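Local coordinates for peptidoglycan D,D-transpeptidase MrdA (Pseudomonas aeruginosa, PDB 7KIS), which probably cross-links peptidoglycan strands as a penicillin-binding D,D-transpeptidase of the inner membrane, contributing to bacterial cell-wall synthesis and cell shape, at residues R561-P573 against A582-A596. Residues are numbered along the deposited sequence; the frame is centred on the assembly and turned at random.
With C9D ((2S,5R)-1-formyl-N'-[(3R)-pyrrolidine-3-carbonyl]-5-[(sulfooxy)amino]piperidine-2-carbohydrazide), chain C.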
loop_
_atom_site.group_PDB
_atom_site.type_symbol
_atom_site.label_atom_id
_atom_site.label_comp_id
_atom_site.label_asym_id
_atom_site.label_seq_id
_atom_site.Cartn_x
_atom_site.Cartn_y
_atom_site.Cartn_z
ATOM N N ARG A 561 17.001 14.261 17.357
ATOM C CA ARG A 561 16.512 13.239 16.443
ATOM C C ARG A 561 15.857 13.902 15.230
ATOM O O ARG A 561 16.268 14.991 14.825
ATOM C CB ARG A 561 15.547 12.293 17.163
ATOM C CG ARG A 561 15.413 10.919 16.498
ATOM C CD ARG A 561 14.518 9.947 17.277
ATOM N NE ARG A 561 13.319 10.557 17.861
ATOM C CZ ARG A 561 12.420 11.300 17.214
ATOM N NH1 ARG A 561 12.533 11.558 15.916
ATOM N NH2 ARG A 561 11.386 11.794 17.880
ATOM N N HIS A 562 14.841 13.270 14.646
ATOM C CA HIS A 562 14.353 13.673 13.336
ATOM C C HIS A 562 12.852 13.934 13.353
ATOM O O HIS A 562 12.152 13.683 14.338
ATOM C CB HIS A 562 14.685 12.611 12.279
ATOM C CG HIS A 562 15.861 12.964 11.424
ATOM N ND1 HIS A 562 15.948 14.157 10.738
ATOM C CD2 HIS A 562 17.001 12.288 11.151
ATOM C CE1 HIS A 562 17.090 14.197 10.076
ATOM N NE2 HIS A 562 17.749 13.076 10.310
ATOM N N ARG A 563 12.380 14.448 12.222
ATOM C CA ARG A 563 11.003 14.885 12.035
ATOM C C ARG A 563 10.082 13.685 11.800
ATOM O O ARG A 563 10.487 12.525 11.911
ATOM C CB ARG A 563 10.941 15.889 10.891
ATOM C CG ARG A 563 12.036 16.946 10.941
ATOM C CD ARG A 563 12.419 17.421 9.549
ATOM N NE ARG A 563 13.085 18.721 9.581
ATOM C CZ ARG A 563 14.403 18.888 9.532
ATOM N NH1 ARG A 563 15.205 17.835 9.447
ATOM N NH2 ARG A 563 14.920 20.108 9.568
ATOM N N ASP A 564 8.823 13.959 11.463
ATOM C CA ASP A 564 7.806 12.933 11.293
ATOM C C ASP A 564 7.455 12.754 9.818
ATOM O O ASP A 564 7.632 13.657 8.996
ATOM C CB ASP A 564 6.553 13.243 12.126
ATOM C CG ASP A 564 6.014 14.643 11.901
ATOM O OD1 ASP A 564 6.180 15.192 10.795
ATOM O OD2 ASP A 564 5.404 15.194 12.842
ATOM N N HIS A 565 6.951 11.564 9.495
ATOM C CA HIS A 565 6.690 11.196 8.108
ATOM C C HIS A 565 5.467 11.914 7.547
ATOM O O HIS A 565 4.457 12.095 8.234
ATOM C CB HIS A 565 6.484 9.685 7.990
ATOM C CG HIS A 565 7.457 8.874 8.788
ATOM N ND1 HIS A 565 8.816 9.097 8.753
ATOM C CD2 HIS A 565 7.267 7.838 9.638
ATOM C CE1 HIS A 565 9.422 8.235 9.549
ATOM N NE2 HIS A 565 8.504 7.460 10.098
ATOM N N ALA A 566 5.570 12.323 6.284
ATOM C CA ALA A 566 4.464 12.926 5.552
ATOM C C ALA A 566 3.728 11.863 4.746
ATOM O O ALA A 566 4.350 11.010 4.106
ATOM C CB ALA A 566 4.969 14.032 4.626
ATOM N N LEU A 567 2.397 11.919 4.779
ATOM C CA LEU A 567 1.553 10.930 4.124
ATOM C C LEU A 567 0.538 11.621 3.224
ATOM O O LEU A 567 0.059 12.716 3.528
ATOM C CB LEU A 567 0.816 10.052 5.149
ATOM C CG LEU A 567 1.485 8.754 5.607
ATOM C CD1 LEU A 567 2.746 9.045 6.402
ATOM C CD2 LEU A 567 0.520 7.923 6.436
ATOM N N PHE A 568 0.213 10.966 2.109
ATOM C CA PHE A 568 -0.847 11.444 1.222
ATOM C C PHE A 568 -1.365 10.274 0.405
ATOM O O PHE A 568 -0.586 9.594 -0.270
ATOM C CB PHE A 568 -0.341 12.556 0.298
ATOM C CG PHE A 568 -1.438 13.279 -0.443
ATOM C CD1 PHE A 568 -1.979 12.756 -1.604
ATOM C CD2 PHE A 568 -1.922 14.487 0.017
ATOM C CE1 PHE A 568 -2.978 13.420 -2.287
ATOM C CE2 PHE A 568 -2.924 15.156 -0.656
ATOM C CZ PHE A 568 -3.452 14.621 -1.812
ATOM N N VAL A 569 -2.673 10.045 0.468
ATOM C CA VAL A 569 -3.345 9.071 -0.376
ATOM C C VAL A 569 -4.261 9.821 -1.339
ATOM O O VAL A 569 -4.524 11.012 -1.181
ATOM C CB VAL A 569 -4.132 8.033 0.449
ATOM C CG1 VAL A 569 -3.268 7.476 1.569
ATOM C CG2 VAL A 569 -5.404 8.654 1.008
ATOM N N GLY A 570 -4.753 9.107 -2.350
ATOM C CA GLY A 570 -5.665 9.715 -3.299
ATOM C C GLY A 570 -5.934 8.884 -4.536
ATOM O O GLY A 570 -5.083 8.096 -4.962
ATOM N N PHE A 571 -7.118 9.050 -5.122
ATOM C CA PHE A 571 -7.463 8.403 -6.376
ATOM C C PHE A 571 -7.889 9.444 -7.404
ATOM O O PHE A 571 -8.330 10.545 -7.061
ATOM C CB PHE A 571 -8.566 7.347 -6.190
ATOM C CG PHE A 571 -9.824 7.870 -5.552
ATOM C CD1 PHE A 571 -10.880 8.312 -6.333
ATOM C CD2 PHE A 571 -9.964 7.889 -4.174
ATOM C CE1 PHE A 571 -12.044 8.781 -5.750
ATOM C CE2 PHE A 571 -11.124 8.357 -3.586
ATOM C CZ PHE A 571 -12.166 8.801 -4.376
ATOM N N ALA A 572 -7.745 9.084 -8.679
ATOM C CA ALA A 572 -8.010 10.013 -9.769
ATOM C C ALA A 572 -8.278 9.222 -11.040
ATOM O O ALA A 572 -7.781 8.100 -11.182
ATOM C CB ALA A 572 -6.828 10.972 -9.974
ATOM N N PRO A 573 -9.091 9.757 -11.970
ATOM C CA PRO A 573 -9.925 10.952 -11.791
ATOM C C PRO A 573 -11.029 10.692 -10.770
ATOM O O PRO A 573 -11.514 9.566 -10.677
ATOM C CB PRO A 573 -10.498 11.195 -13.191
ATOM C CG PRO A 573 -9.531 10.527 -14.113
ATOM C CD PRO A 573 -9.078 9.309 -13.372
ATOM N N ALA A 582 -0.898 5.619 -2.612
ATOM C CA ALA A 582 -0.559 5.935 -1.230
ATOM C C ALA A 582 0.943 6.150 -1.148
ATOM O O ALA A 582 1.718 5.307 -1.612
ATOM C CB ALA A 582 -0.993 4.823 -0.272
ATOM N N VAL A 583 1.355 7.278 -0.572
ATOM C CA VAL A 583 2.760 7.669 -0.517
ATOM C C VAL A 583 3.153 7.949 0.926
ATOM O O VAL A 583 2.446 8.666 1.643
ATOM C CB VAL A 583 3.049 8.891 -1.407
ATOM C CG1 VAL A 583 4.529 9.226 -1.374
ATOM C CG2 VAL A 583 2.620 8.598 -2.835
ATOM N N MET A 584 4.275 7.375 1.351
ATOM C CA MET A 584 4.870 7.631 2.658
ATOM C C MET A 584 6.301 8.106 2.433
ATOM O O MET A 584 7.142 7.342 1.949
ATOM C CB MET A 584 4.835 6.374 3.527
ATOM C CG MET A 584 5.041 6.626 5.011
ATOM S SD MET A 584 6.772 6.793 5.481
ATOM C CE MET A 584 7.497 5.415 4.599
ATOM N N VAL A 585 6.574 9.364 2.770
ATOM C CA VAL A 585 7.911 9.943 2.661
ATOM C C VAL A 585 8.482 10.085 4.066
ATOM O O VAL A 585 7.951 10.846 4.885
ATOM C CB VAL A 585 7.888 11.296 1.934
ATOM C CG1 VAL A 585 9.279 11.910 1.916
ATOM C CG2 VAL A 585 7.357 11.126 0.520
ATOM N N GLU A 586 9.558 9.351 4.345
ATOM C CA GLU A 586 10.151 9.363 5.676
ATOM C C GLU A 586 10.676 10.753 6.017
ATOM O O GLU A 586 11.463 11.333 5.264
ATOM C CB GLU A 586 11.280 8.335 5.762
ATOM C CG GLU A 586 10.804 6.893 5.869
ATOM C CD GLU A 586 11.878 5.959 6.389
ATOM O OE1 GLU A 586 13.020 6.420 6.595
ATOM O OE2 GLU A 586 11.582 4.762 6.592
ATOM N N ASN A 587 10.231 11.283 7.159
ATOM C CA ASN A 587 10.682 12.581 7.663
ATOM C C ASN A 587 10.370 13.706 6.676
ATOM O O ASN A 587 11.188 14.597 6.442
ATOM C CB ASN A 587 12.173 12.553 8.008
ATOM C CG ASN A 587 12.554 11.349 8.849
ATOM O OD1 ASN A 587 11.728 10.474 9.111
ATOM N ND2 ASN A 587 13.809 11.300 9.279
ATOM N N GLY A 588 9.173 13.666 6.095
ATOM C CA GLY A 588 8.753 14.669 5.134
ATOM C C GLY A 588 8.011 15.844 5.742
ATOM O O GLY A 588 7.920 16.909 5.124
ATOM N N GLU A 589 7.466 15.646 6.945
ATOM C CA GLU A 589 6.751 16.666 7.712
ATOM C C GLU A 589 5.433 17.093 7.073
ATOM O O GLU A 589 4.365 16.891 7.660
ATOM C CB GLU A 589 7.629 17.905 7.922
ATOM C CG GLU A 589 8.801 17.691 8.857
ATOM C CD GLU A 589 8.488 18.090 10.291
ATOM O OE1 GLU A 589 9.232 18.917 10.855
ATOM O OE2 GLU A 589 7.500 17.575 10.854
ATOM N N SER A 590 5.491 17.696 5.891
ATOM C CA SER A 590 4.306 18.289 5.272
ATOM C C SER A 590 3.633 17.262 4.370
ATOM O O SER A 590 4.070 17.033 3.243
ATOM C CB SER A 590 4.688 19.542 4.488
ATOM O OG SER A 590 3.551 20.318 4.144
ATOM N N GLY A 591 2.547 16.663 4.846
ATOM C CA GLY A 591 1.777 15.791 3.981
ATOM C C GLY A 591 1.211 16.551 2.797
ATOM O O GLY A 591 1.106 16.028 1.690
ATOM N N SER A 592 0.832 17.796 3.022
ATOM C CA SER A 592 0.331 18.671 1.973
ATOM C C SER A 592 1.426 19.224 1.055
ATOM O O SER A 592 1.110 19.603 -0.082
ATOM C CB SER A 592 -0.444 19.802 2.593
ATOM O OG SER A 592 0.342 20.459 3.555
ATOM N N GLY A 593 2.678 19.308 1.513
ATOM C CA GLY A 593 3.710 20.006 0.761
ATOM C C GLY A 593 4.733 19.143 0.048
ATOM O O GLY A 593 5.321 19.582 -0.947
ATOM N N VAL A 594 4.977 17.923 0.535
ATOM C CA VAL A 594 5.908 16.994 -0.095
ATOM C C VAL A 594 5.217 15.704 -0.529
ATOM O O VAL A 594 5.428 15.221 -1.647
ATOM C CB VAL A 594 7.126 16.694 0.819
ATOM C CG1 VAL A 594 6.697 16.222 2.190
ATOM C CG2 VAL A 594 8.056 15.678 0.175
ATOM N N ALA A 595 4.380 15.130 0.339
ATOM C CA ALA A 595 3.729 13.868 -0.003
ATOM C C ALA A 595 2.647 14.061 -1.056
ATOM O O ALA A 595 2.396 13.156 -1.860
ATOM C CB ALA A 595 3.141 13.222 1.252
ATOM N N ALA A 596 1.998 15.229 -1.073
ATOM C CA ALA A 596 0.957 15.467 -2.071
ATOM C C ALA A 596 1.528 15.614 -3.478
ATOM O O ALA A 596 0.989 14.985 -4.405
ATOM C CB ALA A 596 0.112 16.680 -1.669
HETATM O OAF C9D C . -0.834 17.807 5.071
HETATM S SAY C9D C . -1.277 18.387 6.405
HETATM O OAD C9D C . -0.111 19.038 7.119
HETATM O OAE C9D C . -2.299 19.413 5.965
HETATM O OAR C9D C . -1.985 17.197 7.386
HETATM N NAQ C9D C . -3.069 17.804 8.108
HETATM C CAU C9D C . -2.746 17.866 9.592
HETATM C CAJ C9D C . -1.316 17.529 9.792
HETATM C CB C9D C . -0.951 17.381 11.215
HETATM C CAM C9D C . -3.698 16.948 10.361
HETATM N N C9D C . -2.998 15.884 11.175
HETATM C CAG C9D C . -3.216 14.478 10.831
HETATM O OAA C9D C . -2.327 13.695 10.957
HETATM C CA C9D C . -1.718 16.249 11.893
HETATM C C C9D C . -2.019 16.679 13.319
HETATM O O C9D C . -1.134 17.062 14.003
HETATM N NAP C9D C . -3.397 16.634 13.865
HETATM N NAO C9D C . -3.575 17.062 15.208
HETATM C CAS C9D C . -2.940 16.322 16.299
HETATM O OAB C9D C . -2.285 15.357 16.074
HETATM C CAV C9D C . -3.125 16.822 17.784
HETATM C CAI C9D C . -2.931 18.379 17.793
HETATM C CAH C9D C . -1.508 18.620 18.451
HETATM N NAN C9D C . -1.323 17.551 19.251
HETATM C CAL C9D C . -2.128 16.301 18.552
#
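The phenyl ring of Phe568 carries the methyl of Ala596 on one face, a CH-pi contact in which Ala596 CB lies 3.8 Å from the centroid of the Phe568 ring, offset toward the CD2 side. His565 is instead met at its edge: the backbone N of Asn587 donates to His565 ND1 at 3.1 Å, practically in the ring plane. These contacts illustrate how a beta hairpin and the helix that follows it form part of the five-stranded antiparallel sheet, with its packed helix, of the penicillin-binding transpeptidase fold. Met584 SD approaches the His565 imidazole obliquely, and the ring of Tyr323 meets it steeply. Asn587 ND2 lies over one face of a third ring, that of His562, 3.4 Å from His562 CG.

Strands 566-572 and 582-585 run antiparallel, and two hydrogen-bonded pairs, Ala566 with Val585 and Phe568 with Val583, hold them in register. A type II turn from Val585 to Gly588 then leads the chain back, and Glu589 N bonds to Asp564 O at 2.9 Å, nearly in line with the C=O. Glu586, in this turn, sends its carboxylate to Arg267 and Arg317.

The two faces of the hairpin are covered by different helices. Leu567 and Val569 meet Met584 and Ala582 on the face covered by helix 459-470, with Leu567 CD1 3.6 Å from Met584 CG. On the other, Ala566 and Phe568 receive helix 591-596, which crosses the strand at -70°. A chi1 of -168° (CG anti to the backbone N) turns the Phe568 ring face to the Ala596 methyl, and Phe568 CB packs on Ala595 CB. Strand 566-572 also pairs with strand 536-541, which bears the family's Lys-Ser-Gly-Thr motif. The start of the helix, at Gly591 and Ser592, lies in the inhibitor pocket, where Ser592 N is 2.6 Å from sulfate oxygen OAF of C9D.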